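(S)-imine reductase (Streptomyces sp. GF3546, PDB 4OQY) probably reduces imines to amines with S selectivity, using NADPH as the hydride-donating cofactor. Local coordinates at residues D71-I76 / N91-T96. Residues are numbered along the deposited sequence; the frame is centred on the assembly and turned at random.
Sequences DAVYAI and NLSSDT
The amide of N91, at the end of strand 88-91, approaches V73 of helix 70-77 from the opposite direction: N91 OD1 and ND2 each lie 4.0 Å from V73 CG2. With CG anti to the backbone N (chi1 -170°), the amide reaches toward the helix while OD1 points back to S93 of its own chain. N91 OD1 accepts S93 N at 3.1 Å, closing an Asx turn, and S93 OG at 3.0 Å, the hydroxyl lying in the carbonyl plane (C=O...O angle 157°). Asparagine suits this buried strand end because its short side chain brings a neutral carbonyl oxygen to S93 N, against a valine. S93 OG, small enough to pack 3.5 Å from V73 CG2, also bonds to L67 N. The strand end and the loop after it belong to the Rossmann-type domain, where such loops border the dinucleotide site: S94 is an NADPH-binding residue, as is nearby L67. At D95 the link to the helix becomes polar. D95 OD2 takes Y70 N and, at 2.6 Å, a water that accepts from D71 N; the helix N-terminus would favour the carboxylate's negative charge. D95 OD1 turns its anti lone pair to T96 N at 2.8 Å, and T96 OG1 N-caps helix 97-109 through K99 N.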
loop_
_atom_site.group_PDB
_atom_site.type_symbol
_atom_site.label_atom_id
_atom_site.label_comp_id
_atom_site.label_asym_id
_atom_site.label_seq_id
_atom_site.Cartn_x
_atom_site.Cartn_y
_atom_site.Cartn_z
ATOM N N ASP B 71 16.755 18.668 -14.180
ATOM C CA ASP B 71 17.103 19.043 -15.544
ATOM C C ASP B 71 16.403 20.304 -16.008
ATOM O O ASP B 71 17.022 21.150 -16.645
ATOM C CB ASP B 71 16.773 17.926 -16.549
ATOM C CG ASP B 71 17.764 16.753 -16.513
ATOM O OD1 ASP B 71 18.907 16.850 -16.013
ATOM O OD2 ASP B 71 17.375 15.690 -17.022
ATOM N N ALA B 72 15.105 20.415 -15.694
ATOM C CA ALA B 72 14.312 21.603 -16.005
ATOM C C ALA B 72 14.794 22.826 -15.238
ATOM O O ALA B 72 14.869 23.927 -15.773
ATOM C CB ALA B 72 12.849 21.356 -15.669
ATOM N N VAL B 73 15.140 22.608 -13.976
ATOM C CA VAL B 73 15.744 23.628 -13.148
ATOM C C VAL B 73 17.047 24.180 -13.764
ATOM O O VAL B 73 17.198 25.390 -13.914
ATOM C CB VAL B 73 16.025 23.079 -11.741
ATOM C CG1 VAL B 73 16.865 24.061 -10.932
ATOM C CG2 VAL B 73 14.723 22.773 -11.020
ATOM N N TYR B 74 17.978 23.297 -14.099
ATOM C CA TYR B 74 19.232 23.727 -14.716
ATOM C C TYR B 74 19.057 24.405 -16.073
ATOM O O TYR B 74 19.737 25.374 -16.367
ATOM C CB TYR B 74 20.192 22.558 -14.866
ATOM C CG TYR B 74 20.744 22.080 -13.541
ATOM C CD1 TYR B 74 21.411 22.953 -12.689
ATOM C CD2 TYR B 74 20.589 20.756 -13.134
ATOM C CE1 TYR B 74 21.926 22.517 -11.475
ATOM C CE2 TYR B 74 21.088 20.312 -11.926
ATOM C CZ TYR B 74 21.747 21.198 -11.105
ATOM O OH TYR B 74 22.240 20.733 -9.919
ATOM N N ALA B 75 18.128 23.912 -16.880
ATOM C CA ALA B 75 17.857 24.527 -18.173
ATOM C C ALA B 75 17.466 25.981 -18.006
ATOM O O ALA B 75 17.875 26.830 -18.778
ATOM C CB ALA B 75 16.759 23.777 -18.897
ATOM N N ILE B 76 16.663 26.267 -16.991
ATOM C CA ILE B 76 16.238 27.635 -16.747
ATOM C C ILE B 76 17.347 28.471 -16.087
ATOM O O ILE B 76 17.542 29.622 -16.457
ATOM C CB ILE B 76 14.932 27.671 -15.913
ATOM C CG1 ILE B 76 13.787 27.146 -16.786
ATOM C CG2 ILE B 76 14.647 29.088 -15.426
ATOM C CD1 ILE B 76 12.484 26.874 -16.070
ATOM N N ASN B 91 13.668 25.139 -3.910
ATOM C CA ASN B 91 13.472 24.201 -4.998
ATOM C C ASN B 91 12.498 23.085 -4.610
ATOM O O ASN B 91 12.866 22.166 -3.885
ATOM C CB ASN B 91 14.812 23.614 -5.389
ATOM C CG ASN B 91 14.736 22.823 -6.660
ATOM O OD1 ASN B 91 13.655 22.551 -7.168
ATOM N ND2 ASN B 91 15.884 22.471 -7.198
ATOM N N LEU B 92 11.245 23.211 -5.074
ATOM C CA LEU B 92 10.171 22.275 -4.757
ATOM C C LEU B 92 9.948 21.281 -5.892
ATOM O O LEU B 92 8.921 20.610 -5.935
ATOM C CB LEU B 92 8.860 23.037 -4.428
ATOM C CG LEU B 92 8.859 24.160 -3.369
ATOM C CD1 LEU B 92 7.467 24.383 -2.795
ATOM C CD2 LEU B 92 9.844 23.992 -2.241
ATOM N N SER B 93 10.931 21.158 -6.788
ATOM C CA SER B 93 10.890 20.180 -7.869
ATOM C C SER B 93 11.343 18.785 -7.353
ATOM O O SER B 93 12.347 18.717 -6.662
ATOM C CB SER B 93 11.841 20.617 -9.012
ATOM O OG SER B 93 11.709 21.985 -9.403
ATOM N N SER B 94 10.658 17.693 -7.719
ATOM C CA SER B 94 11.067 16.293 -7.356
ATOM C C SER B 94 12.352 15.858 -8.014
ATOM O O SER B 94 12.483 15.979 -9.217
ATOM C CB SER B 94 9.991 15.241 -7.771
ATOM O OG SER B 94 10.536 13.882 -7.890
ATOM N N ASP B 95 13.287 15.331 -7.224
ATOM C CA ASP B 95 14.412 14.615 -7.766
ATOM C C ASP B 95 15.144 13.926 -6.614
ATOM O O ASP B 95 14.675 13.931 -5.474
ATOM C CB ASP B 95 15.322 15.564 -8.578
ATOM C CG ASP B 95 15.893 14.909 -9.820
ATOM O OD1 ASP B 95 16.329 13.741 -9.709
ATOM O OD2 ASP B 95 15.931 15.579 -10.891
ATOM N N THR B 96 16.276 13.312 -6.916
ATOM C CA THR B 96 16.913 12.430 -5.971
ATOM C C THR B 96 17.689 13.219 -4.940
ATOM O O THR B 96 18.084 14.346 -5.207
ATOM C CB THR B 96 17.903 11.484 -6.662
ATOM O OG1 THR B 96 19.025 12.241 -7.138
ATOM C CG2 THR B 96 17.224 10.757 -7.805
HETATM O O HOH W 1 16.862 15.695 -13.322
#